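Intracellular protease/amidase (Salmonella enterica subsp. enterica serovar Typhimurium, PDB 4K2H) belongs to the DJ-1/PfpI superfamily, binds zinc and may act as a peptidase. Local coordinates at the interface of chains A and B. Sequence-based numbering; all coordinates share one arbitrary frame. Chains: chain A/B, Intracellular protease/amidase.

Contact 1: the interface of chains A and B. Residues chain A 22, 156, 159-160, 186; chain B 22, 156-157, 159-160.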
loop_
_atom_site.group_PDB
_atom_site.type_symbol
_atom_site.label_atom_id
_atom_site.label_comp_id
_atom_site.label_asym_id
_atom_site.label_seq_id
_atom_site.Cartn_x
_atom_site.Cartn_y
_atom_site.Cartn_z
ATOM N N VAL A 22 -0.628 3.163 1.538
ATOM C CA VAL A 22 0.701 3.802 1.508
ATOM C C VAL A 22 0.602 5.143 2.241
ATOM O O VAL A 22 1.457 5.450 3.069
ATOM C CB VAL A 22 1.295 3.943 0.093
ATOM C CG1 VAL A 22 2.626 4.703 0.108
ATOM C CG2 VAL A 22 1.551 2.585 -0.526
ATOM N N LEU A 156 -1.611 6.080 -8.293
ATOM C CA LEU A 156 -0.862 5.184 -7.420
ATOM C C LEU A 156 0.644 5.281 -7.595
ATOM O O LEU A 156 1.385 5.254 -6.612
ATOM C CB LEU A 156 -1.335 3.734 -7.569
ATOM C CG LEU A 156 -0.602 2.666 -6.739
ATOM C CD1 LEU A 156 -0.682 2.976 -5.262
ATOM C CD2 LEU A 156 -1.118 1.252 -7.062
ATOM N N VAL A 159 2.011 7.950 -5.249
ATOM C CA VAL A 159 1.448 7.981 -3.909
ATOM C C VAL A 159 2.457 8.377 -2.833
ATOM O O VAL A 159 2.102 9.044 -1.878
ATOM C CB VAL A 159 0.775 6.635 -3.560
ATOM C CG1 VAL A 159 1.809 5.528 -3.356
ATOM C CG2 VAL A 159 -0.095 6.787 -2.329
ATOM N N PHE A 160 3.721 7.987 -2.985
ATOM C CA PHE A 160 4.740 8.384 -2.010
ATOM C C PHE A 160 4.896 9.894 -2.011
ATOM O O PHE A 160 4.899 10.528 -0.949
ATOM C CB PHE A 160 6.067 7.665 -2.268
ATOM C CG PHE A 160 6.059 6.198 -1.863
ATOM C CD1 PHE A 160 5.995 5.833 -0.521
ATOM C CD2 PHE A 160 6.137 5.186 -2.829
ATOM C CE1 PHE A 160 5.983 4.497 -0.146
ATOM C CE2 PHE A 160 6.131 3.847 -2.457
ATOM C CZ PHE A 160 6.050 3.498 -1.112
ATOM N N TYR A 186 13.095 6.060 -0.409
ATOM C CA TYR A 186 12.386 6.790 -1.449
ATOM C C TYR A 186 13.013 8.170 -1.690
ATOM O O TYR A 186 12.997 8.996 -0.805
ATOM C CB TYR A 186 10.913 6.976 -1.092
ATOM C CG TYR A 186 10.149 7.580 -2.234
ATOM C CD1 TYR A 186 9.778 6.806 -3.334
ATOM C CD2 TYR A 186 9.836 8.923 -2.251
ATOM C CE1 TYR A 186 9.094 7.368 -4.408
ATOM C CE2 TYR A 186 9.143 9.481 -3.308
ATOM C CZ TYR A 186 8.788 8.704 -4.383
ATOM O OH TYR A 186 8.105 9.263 -5.430
ATOM N N VAL B 22 0.829 -3.150 -1.723
ATOM C CA VAL B 22 1.200 -2.654 -3.025
ATOM C C VAL B 22 1.526 -3.833 -3.916
ATOM O O VAL B 22 1.131 -3.862 -5.059
ATOM C CB VAL B 22 2.397 -1.701 -2.967
ATOM C CG1 VAL B 22 2.767 -1.263 -4.373
ATOM C CG2 VAL B 22 2.074 -0.475 -2.097
ATOM N N LEU B 156 10.354 -0.616 1.453
ATOM C CA LEU B 156 9.098 -0.083 0.947
ATOM C C LEU B 156 9.283 0.920 -0.200
ATOM O O LEU B 156 8.529 0.899 -1.177
ATOM C CB LEU B 156 8.308 0.545 2.085
ATOM C CG LEU B 156 6.984 1.166 1.649
ATOM C CD1 LEU B 156 6.002 0.081 1.192
ATOM C CD2 LEU B 156 6.431 1.980 2.792
ATOM N N GLY B 157 10.286 1.775 -0.123
ATOM C CA GLY B 157 10.505 2.772 -1.204
ATOM C C GLY B 157 10.673 2.132 -2.572
ATOM O O GLY B 157 10.402 2.748 -3.575
ATOM N N VAL B 159 9.080 -0.831 -3.572
ATOM C CA VAL B 159 8.065 -1.901 -3.662
ATOM C C VAL B 159 7.507 -2.068 -5.085
ATOM O O VAL B 159 7.245 -3.201 -5.553
ATOM C CB VAL B 159 6.933 -1.676 -2.634
ATOM C CG1 VAL B 159 6.079 -0.448 -2.962
ATOM C CG2 VAL B 159 6.064 -2.915 -2.494
ATOM N N PHE B 160 7.374 -0.953 -5.801
ATOM C CA PHE B 160 6.944 -1.036 -7.176
ATOM C C PHE B 160 7.960 -1.819 -8.019
ATOM O O PHE B 160 7.568 -2.719 -8.772
ATOM C CB PHE B 160 6.652 0.347 -7.771
ATOM C CG PHE B 160 5.470 1.029 -7.164
ATOM C CD1 PHE B 160 4.185 0.574 -7.432
ATOM C CD2 PHE B 160 5.625 2.131 -6.329
ATOM C CE1 PHE B 160 3.078 1.188 -6.883
ATOM C CE2 PHE B 160 4.513 2.758 -5.782
ATOM C CZ PHE B 160 3.239 2.280 -6.047
#
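Helix 17-29 of each chain meets its counterpart, and the 3-10 turn 156-158 of each subunit, with the start of helix 159-171, packs against its equivalent. Where the two 17-29 helices approach, A:Val22 CG2 and B:Val22 CG2 lie 3.5 Å apart, slightly tight for methyls. The valine side chains cross obliquely, each using the methyl beside its backbone N.

The two phenylalanines carry much of the remaining contact. A:Phe160, with CG opposite its carbonyl carbon (chi1 -74°), directs its ring across to chain B, where CZ is 3.7 Å from B:Leu156 CG. The same CZ is 3.6 Å from B:Leu156 O. One methyl of that leucine, CD2, sits in the ring plane at the edge, 3.9 Å from A:Phe160 CE1. The reciprocal pair, A:Leu156 CG and B:Phe160 CZ, is 3.9 Å apart. The two aromatic side chains slide past each other in opposite directions, with nearly perpendicular planes and their CE2 atoms 3.9 Å apart. A:Tyr186 CD1 also approaches B:Gly157 O, at 4.1 Å.

Packing within chain A probably helps steady the A:Phe160 ring: A:Val22 CG1 covers one face near the rim, while A:Phe160 CB rests over the centre of the A:Tyr186 ring. This two-fold apolar patch probably helps hold a dimer together.

Contact 2: the interface of chains A and B. Residues chain A 154-158; chain B 184-185.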
loop_
_atom_site.group_PDB
_atom_site.type_symbol
_atom_site.label_atom_id
_atom_site.label_comp_id
_atom_site.label_asym_id
_atom_site.label_seq_id
_atom_site.Cartn_x
_atom_site.Cartn_y
_atom_site.Cartn_z
ATOM N N LYS A 154 -1.930 12.370 -8.373
ATOM C CA LYS A 154 -2.358 11.964 -9.701
ATOM C C LYS A 154 -2.791 10.511 -9.793
ATOM O O LYS A 154 -3.769 10.186 -10.484
ATOM C CB LYS A 154 -1.248 12.246 -10.729
ATOM C CG LYS A 154 -1.589 11.754 -12.128
ATOM C CD LYS A 154 -0.671 12.367 -13.182
ATOM C CE LYS A 154 -0.875 11.649 -14.505
ATOM N NZ LYS A 154 -0.009 12.177 -15.580
ATOM N N GLY A 155 -2.050 9.633 -9.143
ATOM C CA GLY A 155 -2.392 8.222 -9.139
ATOM C C GLY A 155 -1.417 7.406 -8.302
ATOM O O GLY A 155 -0.503 7.961 -7.705
ATOM N N LEU A 156 -1.611 6.080 -8.293
ATOM C CA LEU A 156 -0.862 5.184 -7.420
ATOM C C LEU A 156 0.644 5.281 -7.595
ATOM O O LEU A 156 1.385 5.254 -6.612
ATOM C CB LEU A 156 -1.335 3.734 -7.569
ATOM C CG LEU A 156 -0.602 2.666 -6.739
ATOM C CD1 LEU A 156 -0.682 2.976 -5.262
ATOM C CD2 LEU A 156 -1.118 1.252 -7.062
ATOM N N GLY A 157 1.103 5.461 -8.825
ATOM C CA GLY A 157 2.530 5.613 -9.071
ATOM C C GLY A 157 3.123 6.779 -8.343
ATOM O O GLY A 157 4.308 6.821 -8.118
ATOM N N HIS A 158 2.317 7.752 -7.972
ATOM C CA HIS A 158 2.856 8.944 -7.304
ATOM C C HIS A 158 2.455 9.056 -5.847
ATOM O O HIS A 158 2.628 10.111 -5.252
ATOM C CB HIS A 158 2.406 10.194 -8.031
ATOM C CG HIS A 158 2.840 10.250 -9.452
ATOM N ND1 HIS A 158 4.150 10.440 -9.812
ATOM C CD2 HIS A 158 2.132 10.193 -10.604
ATOM C CE1 HIS A 158 4.243 10.469 -11.129
ATOM N NE2 HIS A 158 3.029 10.335 -11.633
ATOM N N ILE B 184 -0.766 3.283 -13.996
ATOM C CA ILE B 184 -0.667 3.945 -12.682
ATOM C C ILE B 184 0.404 5.035 -12.591
ATOM O O ILE B 184 0.685 5.552 -11.522
ATOM C CB ILE B 184 -0.457 2.926 -11.572
ATOM C CG1 ILE B 184 0.800 2.126 -11.823
ATOM C CG2 ILE B 184 -1.672 1.993 -11.494
ATOM C CD1 ILE B 184 1.355 1.492 -10.576
ATOM N N TYR B 185 1.008 5.364 -13.725
ATOM C CA TYR B 185 1.981 6.462 -13.821
ATOM C C TYR B 185 3.271 6.147 -13.101
ATOM O O TYR B 185 3.866 7.022 -12.458
ATOM C CB TYR B 185 1.358 7.774 -13.334
ATOM C CG TYR B 185 0.012 8.001 -13.955
ATOM C CD1 TYR B 185 -0.110 8.176 -15.332
ATOM C CD2 TYR B 185 -1.134 8.023 -13.187
ATOM C CE1 TYR B 185 -1.342 8.354 -15.923
ATOM C CE2 TYR B 185 -2.370 8.199 -13.763
ATOM C CZ TYR B 185 -2.461 8.362 -15.130
ATOM O OH TYR B 185 -3.679 8.535 -15.709
HETATM O O HOH W 1 5.910 7.506 -10.285
#
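The backbones of A:Gly157 and B:Ile184 make a direct polar link. A:Gly157 N, in the 3-10 turn 156-158, donates to B:Ile184 O over 2.7 Å. The bond is short but bent, with 133° at the hydrogen, and the donor is tilted 16° from the carbonyl plane. A second polar link runs through water 1, which is 2.8 Å from A:Gly157 O and 3.0 Å from B:Tyr185 O. A:Gly157 is therefore read by the partner loop through both its amide and its carbonyl.

The aromatic contact is of CH-pi type. The extended chain of A:Lys154 crosses the side chain of B:Tyr185 at about a right angle and lays CE over the ring, 3.5 Å from its centroid. Extension beyond CG lets the aliphatic part span the face: CG lies near the CD2 rim, and NZ comes near CD1. The terminal amino group, NZ, is thus displaced toward the rim, and the CE methylene lies over the centre.

Apolar packing completes the patch where A:His158, its CG beside its own backbone N (chi1 -60°), turns the imidazole toward the start of the tyrosine side chain. A:His158 CD2 lies 3.7 Å from B:Tyr185 CB.

Contact 3: the interface of chains A and B. Residues chain A 21, 51-54; chain B 21, 51-53.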
loop_
_atom_site.group_PDB
_atom_site.type_symbol
_atom_site.label_atom_id
_atom_site.label_comp_id
_atom_site.label_asym_id
_atom_site.label_seq_id
_atom_site.Cartn_x
_atom_site.Cartn_y
_atom_site.Cartn_z
ATOM N N ILE A 21 -3.490 2.797 1.758
ATOM C CA ILE A 21 -2.568 2.184 2.721
ATOM C C ILE A 21 -1.168 2.807 2.712
ATOM O O ILE A 21 -0.585 2.958 3.787
ATOM C CB ILE A 21 -2.467 0.648 2.573
ATOM C CG1 ILE A 21 -3.740 -0.066 3.052
ATOM C CG2 ILE A 21 -1.277 0.108 3.335
ATOM C CD1 ILE A 21 -4.789 0.817 3.712
ATOM N N ILE A 51 -9.519 -6.558 -0.550
ATOM C CA ILE A 51 -8.990 -6.748 0.782
ATOM C C ILE A 51 -9.958 -6.177 1.775
ATOM O O ILE A 51 -10.301 -5.022 1.669
ATOM C CB ILE A 51 -7.633 -6.097 0.975
ATOM C CG1 ILE A 51 -6.679 -6.653 -0.070
ATOM C CG2 ILE A 51 -7.127 -6.440 2.382
ATOM C CD1 ILE A 51 -5.380 -5.909 -0.115
ATOM N N PRO A 52 -10.445 -7.021 2.696
ATOM C CA PRO A 52 -11.332 -6.466 3.685
ATOM C C PRO A 52 -10.513 -5.911 4.813
ATOM O O PRO A 52 -9.561 -6.561 5.267
ATOM C CB PRO A 52 -12.166 -7.661 4.167
ATOM C CG PRO A 52 -11.828 -8.803 3.243
ATOM C CD PRO A 52 -10.474 -8.494 2.692
ATOM N N MET A 53 -10.904 -4.728 5.254
ATOM C CA MET A 53 -10.224 -4.022 6.327
ATOM C C MET A 53 -11.213 -3.453 7.304
ATOM O O MET A 53 -12.257 -2.947 6.928
ATOM C CB MET A 53 -9.443 -2.848 5.808
ATOM C CG MET A 53 -8.496 -3.235 4.741
ATOM S SD MET A 53 -7.316 -1.899 4.341
ATOM C CE MET A 53 -6.490 -2.740 3.027
ATOM N N VAL A 54 -10.841 -3.463 8.561
ATOM C CA VAL A 54 -11.674 -2.859 9.565
ATOM C C VAL A 54 -11.229 -1.414 9.782
ATOM O O VAL A 54 -10.172 -1.185 10.351
ATOM C CB VAL A 54 -11.579 -3.652 10.874
ATOM C CG1 VAL A 54 -12.486 -3.038 11.916
ATOM C CG2 VAL A 54 -11.908 -5.121 10.625
ATOM N N ILE B 21 0.519 -4.840 0.535
ATOM C CA ILE B 21 -0.645 -4.354 -0.211
ATOM C C ILE B 21 -0.284 -3.854 -1.596
ATOM O O ILE B 21 -0.988 -4.141 -2.571
ATOM C CB ILE B 21 -1.453 -3.302 0.611
ATOM C CG1 ILE B 21 -2.602 -3.999 1.324
ATOM C CG2 ILE B 21 -2.075 -2.220 -0.246
ATOM C CD1 ILE B 21 -2.132 -5.185 2.124
ATOM N N ILE B 51 -3.737 -1.928 11.095
ATOM C CA ILE B 51 -4.890 -2.182 10.252
ATOM C C ILE B 51 -5.251 -3.649 10.338
ATOM O O ILE B 51 -4.476 -4.479 9.910
ATOM C CB ILE B 51 -4.623 -1.848 8.789
ATOM C CG1 ILE B 51 -4.140 -0.420 8.687
ATOM C CG2 ILE B 51 -5.908 -2.040 8.003
ATOM C CD1 ILE B 51 -4.004 0.075 7.270
ATOM N N PRO B 52 -6.424 -3.962 10.903
ATOM C CA PRO B 52 -6.940 -5.337 10.843
ATOM C C PRO B 52 -7.448 -5.659 9.450
ATOM O O PRO B 52 -8.181 -4.873 8.896
ATOM C CB PRO B 52 -8.079 -5.344 11.865
ATOM C CG PRO B 52 -8.033 -3.985 12.576
ATOM C CD PRO B 52 -7.331 -3.059 11.624
ATOM N N MET B 53 -7.029 -6.793 8.887
ATOM C CA MET B 53 -7.437 -7.223 7.559
ATOM C C MET B 53 -7.868 -8.661 7.622
ATOM O O MET B 53 -7.486 -9.375 8.539
ATOM C CB MET B 53 -6.260 -7.147 6.565
ATOM C CG MET B 53 -5.646 -5.785 6.426
ATOM S SD MET B 53 -4.498 -5.548 5.088
ATOM C CE MET B 53 -3.893 -3.915 5.565
#
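A:Val54 N donates to B:Pro52 O over 3.0 Å, a nearly straight bond with 167° at the hydrogen, although the donor stands 26° out of the carbonyl plane. It belongs to an antiparallel beta bridge between the 52-54 strands of two DJ-1/PfpI family subunits, with A:Met53 paired to B:Met53.

Beside the backbone link, the side chains of A:Val54 and B:Pro52 cross at about a right angle. A:Val54 CB meets the pyrrolidine ring at B:Pro52 CG, 3.9 Å away.

From the bridge the two methionines run side by side in the same direction. Both are extended beyond CG, which carries their thioether ends together toward the 17-29 helices and leaves A:Met53 CE 3.8 Å from B:Met53 CE. Each sulfur then lies against the other chain's isoleucine branch: A:Met53 SD is 3.9 Å from B:Ile51 CG2, and B:Met53 SD is equally far from A:Ile51 CG2.

The longer branches of A:Ile51 and B:Ile51 reach helix 17-29 in two slightly different ways. A:Ile21 CD1 and B:Ile51 CD1 approach tip to tip at 3.7 Å. In the reciprocal pair the side chains are inclined to one another, and A:Ile51 CD1 rests 3.7 Å from B:Ile21 CG1. A:Ile21 and B:Ile21 differ in their torsions; chi2 is close to eclipsed in A:Ile21 (-6°), an unusual value that may be modelled imprecisely.

Measured between the centres of their C-alpha atoms, contact 1 lies about 10 Å from contact 2 and about 17 Å from contact 3, while contacts 2 and 3 are about 21 Å apart. Contact 1 connects the other two. It shares A:Leu156 and the 3-10 turn 156-158 with contact 2, and helix 17-29 with contact 3, through the consecutive residues A:Val22 and A:Ile21 (likewise in chain B). Two-fold symmetry repeats each contact with the chains exchanged. The backbone links of contacts 2 and 3 lie in different directions from the largely apolar contact 1, which would fix the subunits' relative orientation if this pair is the biological dimer.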